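Local coordinates for protein NADH:ubiquinone oxidoreductase, Na translocating, F subunit (Porphyromonas gingivalis, PDB 2R6H) that binds flavin-adenine dinucleotide and belongs to the ferredoxin-reductase-like flavoproteins, with an antiparallel flavin-binding domain beside a nucleotide-binding domain of Rossmann type, at residues S43-Y56 / L77-M91. Residues are numbered along the deposited sequence; the frame is centred on the assembly and turned at random.
With FAD (flavin-adenine dinucleotide), chain H.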
ATOM      1  N   SER A  43      -4.862  10.895  -2.349  1.00 44.78           N
ATOM      2  CA  SER A  43      -5.802  10.761  -3.462  1.00 44.56           C
ATOM      3  C   SER A  43      -5.378   9.597  -4.343  1.00 43.26           C
ATOM      4  O   SER A  43      -4.243   9.111  -4.243  1.00 42.06           O
ATOM      5  CB  SER A  43      -5.875  12.040  -4.298  1.00 46.14           C
ATOM      6  OG  SER A  43      -6.904  12.911  -3.848  1.00 47.34           O
ATOM      7  N   TYR A  44      -6.282   9.144  -5.203  1.00 40.38           N
ATOM      8  CA  TYR A  44      -5.963   8.011  -6.062  1.00 38.52           C
ATOM      9  C   TYR A  44      -6.197   8.329  -7.514  1.00 38.98           C
ATOM     10  O   TYR A  44      -6.866   9.303  -7.847  1.00 41.40           O
ATOM     11  CB  TYR A  44      -6.776   6.776  -5.681  1.00 38.45           C
ATOM     12  CG  TYR A  44      -8.272   6.930  -5.849  1.00 38.91           C
ATOM     13  CD1 TYR A  44      -8.917   6.507  -7.006  1.00 40.92           C
ATOM     14  CD2 TYR A  44      -9.041   7.481  -4.843  1.00 40.48           C
ATOM     15  CE1 TYR A  44     -10.291   6.637  -7.156  1.00 42.88           C
ATOM     16  CE2 TYR A  44     -10.415   7.613  -4.982  1.00 43.04           C
ATOM     17  CZ  TYR A  44     -11.037   7.194  -6.139  1.00 42.71           C
ATOM     18  OH  TYR A  44     -12.402   7.340  -6.259  1.00 41.89           O
ATOM     19  N   ALA A  45      -5.632   7.494  -8.377  1.00 26.82           N
ATOM     20  CA  ALA A  45      -5.807   7.634  -9.815  1.00 27.00           C
ATOM     21  C   ALA A  45      -6.507   6.400 -10.376  1.00 27.00           C
ATOM     22  O   ALA A  45      -6.812   5.463  -9.638  1.00 26.49           O
ATOM     23  CB  ALA A  45      -4.465   7.842 -10.490  1.00 26.36           C
ATOM     24  N   GLN A  46      -6.763   6.390 -11.676  1.00 42.94           N
ATOM     25  CA  GLN A  46      -7.434   5.251 -12.272  1.00 44.37           C
ATOM     26  C   GLN A  46      -6.768   4.796 -13.543  1.00 45.15           C
ATOM     27  O   GLN A  46      -6.489   5.613 -14.422  1.00 47.05           O
ATOM     28  CB  GLN A  46      -8.866   5.607 -12.582  1.00 45.81           C
ATOM     29  CG  GLN A  46      -9.567   6.189 -11.426  1.00 48.20           C
ATOM     30  CD  GLN A  46     -11.041   6.079 -11.592  1.00 52.25           C
ATOM     31  OE1 GLN A  46     -11.592   6.520 -12.601  1.00 54.24           O
ATOM     32  NE2 GLN A  46     -11.704   5.470 -10.612  1.00 55.60           N
ATOM     33  N   ILE A  47      -6.539   3.489 -13.644  1.00 40.05           N
ATOM     34  CA  ILE A  47      -5.949   2.910 -14.839  1.00 41.04           C
ATOM     35  C   ILE A  47      -7.028   2.344 -15.736  1.00 42.13           C
ATOM     36  O   ILE A  47      -7.983   1.741 -15.256  1.00 42.14           O
ATOM     37  CB  ILE A  47      -4.989   1.753 -14.511  1.00 40.51           C
ATOM     38  CG1 ILE A  47      -4.075   2.116 -13.348  1.00 41.38           C
ATOM     39  CG2 ILE A  47      -4.162   1.393 -15.741  1.00 41.61           C
ATOM     40  CD1 ILE A  47      -3.244   3.340 -13.600  1.00 42.65           C
ATOM     41  N   LYS A  48      -6.877   2.551 -17.041  1.00 50.67           N
ATOM     42  CA  LYS A  48      -7.700   1.837 -17.997  1.00 51.72           C
ATOM     43  C   LYS A  48      -7.066   0.483 -18.216  1.00 49.69           C
ATOM     44  O   LYS A  48      -5.907   0.383 -18.605  1.00 48.91           O
ATOM     45  CB  LYS A  48      -7.845   2.593 -19.324  1.00 54.25           C
ATOM     46  CG  LYS A  48      -9.072   3.505 -19.376  1.00 59.01           C
ATOM     47  CD  LYS A  48      -9.465   3.908 -20.800  1.00 64.38           C
ATOM     48  CE  LYS A  48     -10.562   4.985 -20.785  1.00 65.50           C
ATOM     49  NZ  LYS A  48     -10.956   5.431 -22.159  1.00 70.09           N
ATOM     50  N   ILE A  49      -7.823  -0.558 -17.915  1.00 33.47           N
ATOM     51  CA  ILE A  49      -7.432  -1.913 -18.224  1.00 32.74           C
ATOM     52  C   ILE A  49      -8.219  -2.354 -19.467  1.00 34.21           C
ATOM     53  O   ILE A  49      -9.459  -2.357 -19.455  1.00 35.40           O
ATOM     54  CB  ILE A  49      -7.761  -2.848 -17.060  1.00 31.73           C
ATOM     55  CG1 ILE A  49      -6.669  -2.785 -16.000  1.00 31.33           C
ATOM     56  CG2 ILE A  49      -7.835  -4.247 -17.547  1.00 32.20           C
ATOM     57  CD1 ILE A  49      -6.804  -1.629 -15.086  1.00 34.52           C
ATOM     58  N   PRO A  50      -7.507  -2.741 -20.541  1.00 30.77           N
ATOM     59  CA  PRO A  50      -8.140  -3.084 -21.816  1.00 32.46           C
ATOM     60  C   PRO A  50      -8.532  -4.556 -21.870  1.00 33.26           C
ATOM     61  O   PRO A  50      -8.289  -5.290 -20.906  1.00 32.69           O
ATOM     62  CB  PRO A  50      -7.004  -2.843 -22.792  1.00 31.95           C
ATOM     63  CG  PRO A  50      -5.845  -3.447 -22.044  1.00 30.64           C
ATOM     64  CD  PRO A  50      -6.075  -3.089 -20.568  1.00 29.55           C
ATOM     65  N   LYS A  51      -9.131  -4.979 -22.981  1.00 43.00           N
ATOM     66  CA  LYS A  51      -9.335  -6.400 -23.214  1.00 43.51           C
ATOM     67  C   LYS A  51      -7.947  -7.019 -23.334  1.00 42.86           C
ATOM     68  O   LYS A  51      -7.038  -6.400 -23.879  1.00 43.01           O
ATOM     69  CB  LYS A  51     -10.151  -6.635 -24.486  1.00 45.46           C
ATOM     70  CG  LYS A  51     -11.584  -6.112 -24.413  1.00 47.61           C
ATOM     71  CD  LYS A  51     -12.442  -6.490 -25.646  1.00 51.18           C
ATOM     72  CE  LYS A  51     -12.793  -7.983 -25.664  1.00 53.14           C
ATOM     73  NZ  LYS A  51     -13.861  -8.352 -26.643  1.00 55.23           N
ATOM     74  N   TYR A  52      -7.771  -8.226 -22.811  1.00 42.95           N
ATOM     75  CA  TYR A  52      -6.455  -8.834 -22.820  1.00 42.43           C
ATOM     76  C   TYR A  52      -6.431 -10.269 -22.305  1.00 42.91           C
ATOM     77  O   TYR A  52      -7.419 -10.803 -21.809  1.00 43.55           O
ATOM     78  CB  TYR A  52      -5.495  -7.998 -21.983  1.00 41.09           C
ATOM     79  CG  TYR A  52      -5.623  -8.292 -20.512  1.00 41.00           C
ATOM     80  CD1 TYR A  52      -6.428  -7.514 -19.701  1.00 41.47           C
ATOM     81  CD2 TYR A  52      -4.966  -9.372 -19.940  1.00 41.33           C
ATOM     82  CE1 TYR A  52      -6.562  -7.792 -18.359  1.00 40.98           C
ATOM     83  CE2 TYR A  52      -5.094  -9.659 -18.602  1.00 41.55           C
ATOM     84  CZ  TYR A  52      -5.895  -8.864 -17.812  1.00 40.26           C
ATOM     85  OH  TYR A  52      -6.036  -9.141 -16.467  1.00 39.49           O
ATOM     86  N   ASN A  53      -5.255 -10.866 -22.401  1.00 52.90           N
ATOM     87  CA  ASN A  53      -5.047 -12.252 -22.069  1.00 53.13           C
ATOM     88  C   ASN A  53      -3.658 -12.362 -21.478  1.00 51.97           C
ATOM     89  O   ASN A  53      -2.720 -11.876 -22.088  1.00 52.56           O
ATOM     90  CB  ASN A  53      -5.075 -13.033 -23.373  1.00 54.70           C
ATOM     91  CG  ASN A  53      -5.389 -14.492 -23.176  1.00 56.58           C
ATOM     92  OD1 ASN A  53      -4.903 -15.126 -22.240  1.00 58.68           O
ATOM     93  ND2 ASN A  53      -6.206 -15.040 -24.067  1.00 59.16           N
ATOM     94  N   ILE A  54      -3.493 -12.977 -20.309  1.00 40.70           N
ATOM     95  CA  ILE A  54      -2.122 -13.243 -19.859  1.00 40.08           C
ATOM     96  C   ILE A  54      -1.786 -14.394 -18.922  1.00 38.73           C
ATOM     97  O   ILE A  54      -2.438 -14.606 -17.911  1.00 38.76           O
ATOM     98  CB  ILE A  54      -1.409 -12.010 -19.294  1.00 39.92           C
ATOM     99  CG1 ILE A  54       0.088 -12.161 -19.612  1.00 43.65           C
ATOM    100  CG2 ILE A  54      -1.687 -11.869 -17.806  1.00 39.23           C
ATOM    101  CD1 ILE A  54       1.015 -11.427 -18.695  1.00 47.37           C
ATOM    102  N   ARG A  55      -0.720 -15.116 -19.262  0.50 35.40           N
ATOM    103  CA  ARG A  55      -0.172 -16.168 -18.412  0.50 34.46           C
ATOM    104  C   ARG A  55       0.772 -15.593 -17.342  0.50 32.43           C
ATOM    105  O   ARG A  55       1.661 -14.799 -17.649  0.50 32.96           O
ATOM    106  CB  ARG A  55       0.583 -17.185 -19.269  0.50 34.57           C
ATOM    107  CG  ARG A  55      -0.251 -17.841 -20.358  0.50 39.19           C
ATOM    108  CD  ARG A  55       0.527 -18.925 -21.093  0.50 39.31           C
ATOM    109  NE  ARG A  55       0.937 -18.516 -22.435  0.50 46.74           N
ATOM    110  CZ  ARG A  55       1.859 -19.148 -23.159  0.50 52.84           C
ATOM    111  NH1 ARG A  55       2.484 -20.211 -22.665  0.50 54.48           N
ATOM    112  NH2 ARG A  55       2.166 -18.712 -24.372  0.50 55.68           N
ATOM    113  N   TYR A  56       0.587 -16.012 -16.094  1.00 30.61           N
ATOM    114  CA  TYR A  56       1.445 -15.585 -14.987  1.00 28.43           C
ATOM    115  C   TYR A  56       2.911 -16.027 -15.166  1.00 28.40           C
ATOM    116  O   TYR A  56       3.803 -15.532 -14.483  1.00 28.09           O
ATOM    117  CB  TYR A  56       0.908 -16.128 -13.664  1.00 26.62           C
ATOM    118  CG  TYR A  56      -0.126 -15.253 -12.996  1.00 24.68           C
ATOM    119  CD1 TYR A  56      -0.196 -15.169 -11.619  1.00 24.24           C
ATOM    120  CD2 TYR A  56      -1.033 -14.512 -13.747  1.00 26.25           C
ATOM    121  CE1 TYR A  56      -1.149 -14.377 -11.004  1.00 25.02           C
ATOM    122  CE2 TYR A  56      -1.984 -13.711 -13.144  1.00 24.53           C
ATOM    123  CZ  TYR A  56      -2.041 -13.647 -11.774  1.00 23.50           C
ATOM    124  OH  TYR A  56      -2.976 -12.857 -11.152  1.00 20.82           O
ATOM    125  N   LEU A  77      -1.239 -19.780 -12.921  1.00 24.14           N
ATOM    126  CA  LEU A  77      -2.420 -18.942 -13.137  1.00 24.57           C
ATOM    127  C   LEU A  77      -2.448 -18.313 -14.537  1.00 25.88           C
ATOM    128  O   LEU A  77      -1.401 -18.084 -15.141  1.00 25.73           O
ATOM    129  CB  LEU A  77      -2.484 -17.859 -12.064  1.00 22.78           C
ATOM    130  CG  LEU A  77      -2.880 -18.430 -10.699  1.00 22.14           C
ATOM    131  CD1 LEU A  77      -2.559 -17.456  -9.585  1.00 20.50           C
ATOM    132  CD2 LEU A  77      -4.360 -18.814 -10.675  1.00 21.45           C
ATOM    133  N   THR A  78      -3.648 -18.077 -15.067  1.00 23.31           N
ATOM    134  CA  THR A  78      -3.833 -17.242 -16.264  1.00 24.19           C
ATOM    135  C   THR A  78      -5.032 -16.326 -16.048  1.00 25.06           C
ATOM    136  O   THR A  78      -5.849 -16.595 -15.183  1.00 25.80           O
ATOM    137  CB  THR A  78      -4.051 -18.066 -17.546  1.00 24.82           C
ATOM    138  OG1 THR A  78      -5.142 -18.962 -17.351  1.00 26.85           O
ATOM    139  CG2 THR A  78      -2.820 -18.849 -17.910  1.00 24.34           C
ATOM    140  N   CYS A  79      -5.130 -15.244 -16.812  1.00 37.40           N
ATOM    141  CA  CYS A  79      -6.244 -14.302 -16.660  1.00 38.44           C
ATOM    142  C   CYS A  79      -6.709 -13.676 -17.979  1.00 39.60           C
ATOM    143  O   CYS A  79      -5.927 -13.047 -18.686  1.00 39.29           O
ATOM    144  CB  CYS A  79      -5.894 -13.200 -15.652  1.00 37.14           C
ATOM    145  SG  CYS A  79      -7.269 -12.075 -15.261  1.00 39.92           S
ATOM    146  N   LYS A  80      -7.993 -13.848 -18.286  1.00 55.54           N
ATOM    147  CA  LYS A  80      -8.608 -13.288 -19.484  1.00 57.51           C
ATOM    148  C   LYS A  80      -9.589 -12.162 -19.118  1.00 58.41           C
ATOM    149  O   LYS A  80     -10.513 -12.359 -18.337  1.00 58.54           O
ATOM    150  CB  LYS A  80      -9.347 -14.398 -20.232  1.00 58.81           C
ATOM    151  CG  LYS A  80      -9.896 -14.014 -21.589  1.00 62.68           C
ATOM    152  CD  LYS A  80      -9.094 -14.654 -22.717  1.00 68.89           C
ATOM    153  CE  LYS A  80      -9.480 -14.098 -24.097  1.00 71.73           C
ATOM    154  NZ  LYS A  80     -10.860 -14.498 -24.546  1.00 75.68           N
ATOM    155  N   ASN A  81      -9.393 -10.974 -19.669  1.00 40.99           N
ATOM    156  CA  ASN A  81     -10.374  -9.910 -19.475  1.00 42.56           C
ATOM    157  C   ASN A  81     -11.104  -9.638 -20.773  1.00 43.67           C
ATOM    158  O   ASN A  81     -10.474  -9.348 -21.779  1.00 42.98           O
ATOM    159  CB  ASN A  81      -9.700  -8.631 -18.985  1.00 42.13           C
ATOM    160  CG  ASN A  81     -10.671  -7.476 -18.849  1.00 43.25           C
ATOM    161  OD1 ASN A  81     -11.828  -7.660 -18.471  1.00 44.92           O
ATOM    162  ND2 ASN A  81     -10.203  -6.274 -19.161  1.00 44.41           N
ATOM    163  N   GLU A  82     -12.427  -9.724 -20.763  1.00 49.21           N
ATOM    164  CA  GLU A  82     -13.166  -9.595 -22.014  1.00 51.83           C
ATOM    165  C   GLU A  82     -13.959  -8.306 -22.130  1.00 52.80           C
ATOM    166  O   GLU A  82     -14.792  -8.169 -23.018  1.00 54.53           O
ATOM    167  CB  GLU A  82     -14.085 -10.795 -22.234  1.00 53.15           C
ATOM    168  CG  GLU A  82     -13.356 -12.135 -22.239  1.00 55.91           C
ATOM    169  CD  GLU A  82     -14.303 -13.323 -22.403  1.00 62.40           C
ATOM    170  OE1 GLU A  82     -14.770 -13.556 -23.545  1.00 65.93           O
ATOM    171  OE2 GLU A  82     -14.559 -14.027 -21.394  1.00 64.26           O
ATOM    172  N   GLU A  83     -13.696  -7.354 -21.245  1.00 63.72           N
ATOM    173  CA  GLU A  83     -14.356  -6.062 -21.342  1.00 65.87           C
ATOM    174  C   GLU A  83     -13.548  -4.940 -20.685  1.00 64.13           C
ATOM    175  O   GLU A  83     -13.149  -5.039 -19.524  1.00 63.10           O
ATOM    176  CB  GLU A  83     -15.767  -6.150 -20.755  1.00 67.65           C
ATOM    177  CG  GLU A  83     -16.743  -5.095 -21.277  1.00 73.61           C
ATOM    178  CD  GLU A  83     -17.898  -4.836 -20.311  1.00 79.29           C
ATOM    179  OE1 GLU A  83     -17.874  -5.420 -19.202  1.00 80.84           O
ATOM    180  OE2 GLU A  83     -18.816  -4.050 -20.662  1.00 81.46           O
ATOM    181  N   GLU A  84     -13.308  -3.876 -21.443  1.00 52.37           N
ATOM    182  CA  GLU A  84     -12.552  -2.732 -20.947  1.00 50.82           C
ATOM    183  C   GLU A  84     -13.100  -2.256 -19.620  1.00 49.58           C
ATOM    184  O   GLU A  84     -14.307  -2.257 -19.407  1.00 50.60           O
ATOM    185  CB  GLU A  84     -12.547  -1.596 -21.967  1.00 52.23           C
ATOM    186  CG  GLU A  84     -11.501  -1.778 -23.053  1.00 56.70           C
ATOM    187  CD  GLU A  84     -11.855  -1.063 -24.356  1.00 66.71           C
ATOM    188  OE1 GLU A  84     -12.065   0.175 -24.325  1.00 69.39           O
ATOM    189  OE2 GLU A  84     -11.917  -1.746 -25.411  1.00 70.14           O
ATOM    190  N   THR A  85     -12.199  -1.864 -18.725  1.00 54.97           N
ATOM    191  CA  THR A  85     -12.584  -1.430 -17.384  1.00 54.85           C
ATOM    192  C   THR A  85     -11.590  -0.453 -16.769  1.00 52.28           C
ATOM    193  O   THR A  85     -10.559  -0.142 -17.345  1.00 51.58           O
ATOM    194  CB  THR A  85     -12.778  -2.627 -16.425  1.00 54.75           C
ATOM    195  OG1 THR A  85     -13.446  -2.184 -15.234  1.00 55.98           O
ATOM    196  CG2 THR A  85     -11.435  -3.254 -16.066  1.00 52.80           C
ATOM    197  N   VAL A  86     -11.916   0.028 -15.583  1.00 45.28           N
ATOM    198  CA  VAL A  86     -11.140   1.069 -14.941  1.00 43.75           C
ATOM    199  C   VAL A  86     -10.894   0.671 -13.481  1.00 42.44           C
ATOM    200  O   VAL A  86     -11.744   0.041 -12.852  1.00 43.96           O
ATOM    201  CB  VAL A  86     -11.890   2.436 -15.055  1.00 44.92           C
ATOM    202  CG1 VAL A  86     -11.104   3.566 -14.409  1.00 44.15           C
ATOM    203  CG2 VAL A  86     -12.155   2.766 -16.508  1.00 46.21           C
ATOM    204  N   ARG A  87      -9.738   1.010 -12.932  1.00 38.19           N
ATOM    205  CA  ARG A  87      -9.452   0.578 -11.569  1.00 37.51           C
ATOM    206  C   ARG A  87      -8.679   1.608 -10.767  1.00 37.08           C
ATOM    207  O   ARG A  87      -7.878   2.374 -11.317  1.00 37.34           O
ATOM    208  CB  ARG A  87      -8.708  -0.756 -11.560  1.00 36.49           C
ATOM    209  CG  ARG A  87      -8.834  -1.484 -10.248  1.00 35.50           C
ATOM    210  CD  ARG A  87     -10.273  -1.875  -9.965  1.00 38.05           C
ATOM    211  NE  ARG A  87     -10.596  -3.203 -10.485  1.00 40.06           N
ATOM    212  CZ  ARG A  87     -11.393  -3.442 -11.524  1.00 42.59           C
ATOM    213  NH1 ARG A  87     -11.614  -4.692 -11.922  1.00 43.58           N
ATOM    214  NH2 ARG A  87     -11.977  -2.440 -12.171  1.00 42.07           N
ATOM    215  N   ALA A  88      -8.912   1.604  -9.458  1.00 31.77           N
ATOM    216  CA  ALA A  88      -8.348   2.619  -8.571  1.00 31.18           C
ATOM    217  C   ALA A  88      -6.987   2.239  -7.963  1.00 29.66           C
ATOM    218  O   ALA A  88      -6.829   1.149  -7.403  1.00 28.71           O
ATOM    219  CB  ALA A  88      -9.346   2.954  -7.466  1.00 32.10           C
ATOM    220  N   TYR A  89      -6.012   3.142  -8.071  1.00 34.34           N
ATOM    221  CA  TYR A  89      -4.749   2.973  -7.360  1.00 34.32           C
ATOM    222  C   TYR A  89      -4.287   4.286  -6.723  1.00 36.65           C
ATOM    223  O   TYR A  89      -4.336   5.344  -7.358  1.00 37.86           O
ATOM    224  CB  TYR A  89      -3.681   2.318  -8.256  1.00 33.45           C
ATOM    225  CG  TYR A  89      -4.103   0.925  -8.663  1.00 31.32           C
ATOM    226  CD1 TYR A  89      -3.954  -0.143  -7.795  1.00 29.54           C
ATOM    227  CD2 TYR A  89      -4.700   0.689  -9.889  1.00 31.21           C
ATOM    228  CE1 TYR A  89      -4.374  -1.414  -8.143  1.00 29.62           C
ATOM    229  CE2 TYR A  89      -5.118  -0.574 -10.250  1.00 32.05           C
ATOM    230  CZ  TYR A  89      -4.958  -1.627  -9.372  1.00 31.30           C
ATOM    231  OH  TYR A  89      -5.385  -2.891  -9.728  1.00 32.03           O
ATOM    232  N   SER A  90      -3.873   4.200  -5.454  1.00 48.57           N
ATOM    233  CA  SER A  90      -3.486   5.363  -4.660  1.00 50.62           C
ATOM    234  C   SER A  90      -2.089   5.839  -5.023  1.00 51.26           C
ATOM    235  O   SER A  90      -1.210   5.014  -5.237  1.00 51.89           O
ATOM    236  CB  SER A  90      -3.504   5.000  -3.175  1.00 50.88           C
ATOM    237  OG  SER A  90      -4.824   4.899  -2.682  1.00 54.89           O
HETATM  238  N   MSE A  91      -1.871   7.156  -5.082  1.00 50.10           N
HETATM  239  CA  MSE A  91      -0.519   7.705  -5.287  1.00 51.79           C
HETATM  240  C   MSE A  91       0.351   7.516  -4.065  1.00 51.42           C
HETATM  241  O   MSE A  91      -0.055   7.816  -2.947  1.00 52.14           O
HETATM  242  CB  MSE A  91      -0.540   9.195  -5.607  1.00 53.81           C
HETATM  243  CG  MSE A  91      -0.602   9.532  -7.074  1.00 57.97           C
HETATM  244 SE   MSE A  91      -2.420   9.443  -7.754  1.00 62.69          SE
HETATM  245  CE  MSE A  91      -3.198  10.925  -6.753  1.00 62.80           C
TER
HETATM  246  PA  FAD H   1     -10.676  -8.082  -9.388  1.00 65.31           P
HETATM  247  O1A FAD H   1     -11.478  -6.847  -8.995  1.00 65.82           O
HETATM  248  O2A FAD H   1     -11.031  -8.655 -10.764  1.00 63.78           O
HETATM  249  O5B FAD H   1     -10.828  -9.244  -8.261  1.00 69.93           O
HETATM  250  C5B FAD H   1     -10.335  -9.042  -6.946  1.00 73.91           C
HETATM  251  C4B FAD H   1     -10.166 -10.379  -6.232  1.00 77.06           C
HETATM  252  O4B FAD H   1     -11.413 -11.044  -6.159  1.00 79.15           O
HETATM  253  C3B FAD H   1      -9.205 -11.302  -6.965  1.00 77.72           C
HETATM  254  O3B FAD H   1      -8.276 -11.807  -6.037  1.00 79.49           O
HETATM  255  C2B FAD H   1     -10.054 -12.436  -7.496  1.00 78.41           C
HETATM  256  O2B FAD H   1      -9.362 -13.659  -7.383  1.00 76.11           O
HETATM  257  C1B FAD H   1     -11.268 -12.396  -6.572  1.00 82.28           C
HETATM  258  N9A FAD H   1     -12.519 -12.936  -7.176  1.00 84.71           N
HETATM  259  C8A FAD H   1     -13.081 -12.635  -8.399  1.00 84.99           C
HETATM  260  N7A FAD H   1     -14.226 -13.352  -8.541  1.00 85.46           N
HETATM  261  C5A FAD H   1     -14.409 -14.111  -7.425  1.00 85.27           C
HETATM  262  C6A FAD H   1     -15.401 -15.023  -7.035  1.00 83.85           C
HETATM  263  N6A FAD H   1     -16.384 -15.357  -7.871  1.00 83.81           N
HETATM  264  N1A FAD H   1     -15.312 -15.655  -5.801  1.00 84.26           N
HETATM  265  C2A FAD H   1     -14.247 -15.388  -4.954  1.00 84.83           C
HETATM  266  N3A FAD H   1     -13.267 -14.485  -5.341  1.00 85.05           N
HETATM  267  C4A FAD H   1     -13.343 -13.858  -6.556  1.00 85.45           C
HETATM  268  N1  FAD H   1      -5.058  -1.578  -4.626  1.00 32.54           N
HETATM  269  C2  FAD H   1      -3.688  -1.545  -4.641  1.00 32.10           C
HETATM  270  O2  FAD H   1      -3.087  -2.594  -4.828  1.00 32.25           O
HETATM  271  N3  FAD H   1      -3.018  -0.345  -4.447  1.00 30.99           N
HETATM  272  C4  FAD H   1      -3.716   0.842  -4.240  1.00 31.77           C
HETATM  273  O4  FAD H   1      -3.168   1.944  -4.064  1.00 31.42           O
HETATM  274  C4X FAD H   1      -5.099   0.793  -4.229  1.00 31.92           C
HETATM  275  N5  FAD H   1      -5.798   1.962  -4.026  1.00 32.45           N
HETATM  276  C5X FAD H   1      -7.178   1.911  -4.003  1.00 31.73           C
HETATM  277  C6  FAD H   1      -7.877   3.093  -3.784  1.00 32.49           C
HETATM  278  C7  FAD H   1      -9.266   3.094  -3.761  1.00 32.48           C
HETATM  279  C7M FAD H   1      -9.982   4.397  -3.527  1.00 32.12           C
HETATM  280  C8  FAD H   1      -9.950   1.892  -3.957  1.00 31.52           C
HETATM  281  C8M FAD H   1     -11.444   1.862  -3.930  1.00 31.63           C
HETATM  282  C9  FAD H   1      -9.244   0.714  -4.171  1.00 31.33           C
HETATM  283  C9A FAD H   1      -7.857   0.710  -4.198  1.00 31.03           C
HETATM  284  N10 FAD H   1      -7.146  -0.461  -4.406  1.00 31.60           N
HETATM  285  C10 FAD H   1      -5.771  -0.417  -4.418  1.00 31.72           C
HETATM  286  C1' FAD H   1      -7.802  -1.744  -4.822  1.00 33.86           C
HETATM  287  C2' FAD H   1      -7.767  -1.826  -6.339  1.00 37.56           C
HETATM  288  O2' FAD H   1      -8.504  -0.752  -6.869  1.00 38.71           O
HETATM  289  C3' FAD H   1      -8.352  -3.131  -6.866  1.00 41.60           C
HETATM  290  O3' FAD H   1      -9.534  -3.474  -6.180  1.00 42.85           O
HETATM  291  C4' FAD H   1      -7.315  -4.233  -6.760  1.00 44.24           C
HETATM  292  O4' FAD H   1      -6.311  -3.923  -7.689  1.00 48.87           O
HETATM  293  C5' FAD H   1      -7.901  -5.584  -7.126  1.00 46.07           C
HETATM  294  O5' FAD H   1      -8.688  -5.423  -8.283  1.00 49.50           O
HETATM  295  P   FAD H   1      -8.437  -6.367  -9.561  1.00 52.59           P
HETATM  296  O1P FAD H   1      -9.115  -5.790 -10.780  1.00 52.07           O
HETATM  297  O2P FAD H   1      -6.959  -6.577  -9.763  1.00 54.56           O
HETATM  298  O3P FAD H   1      -9.108  -7.757  -9.162  1.00 58.04           O
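Tyr44 and Ala88 meet at the flavin end of two antiparallel ladders, 44-49 with 85-90 and 52-55 with 78-81. The first belongs to the antiparallel barrel that carries FAD, as in ferredoxin-reductase-like proteins; 85-90 is the outermost strand of its sheet and 44-49 lies between it and 140-147. Ala88, whose side chain is a single methyl, packs obliquely against the Tyr44 ring, CB 3.6 Å from CD1, while the FAD methyl C7M lies over one face of that ring. On the opposite side of the sheet, Ile47 CG1 fills the hollow beside Tyr89, 3.8 Å from CD2, the two side chains crossing at about a right angle; Ile49 lies alongside Thr85, its CB against the threonine methyl CG2. Arg87 bends at chi2 and chi3, carrying its guanidinium out to the cofactor, where NE and NH1 both donate to FAD O1P.

The register slips by one residue between Ile49 and Tyr52, and Asn81 bridges the step. A chi1 of 177° swings the Asn81 amide away from its own backbone N, and ND2 donates to Pro50 O at 2.8 Å from above the carbonyl plane; a short amide suits this spot because it supplies a donor where the backbone ladder is interrupted. The Tyr52 ring crosses that side chain, CE1 3.3 Å from Asn81 CB, and sends its hydroxyl to Ile127 O, tying the two-stranded ribbon of 52-55 and 78-81 to helix 127-132. At the far end Leu77 rests on Tyr56, whose hydroxyl bonds Ser130: Leu77 CB stands 3.7 Å from the Tyr56 ring centroid, 18° off the normal, a CH-pi contact over the face.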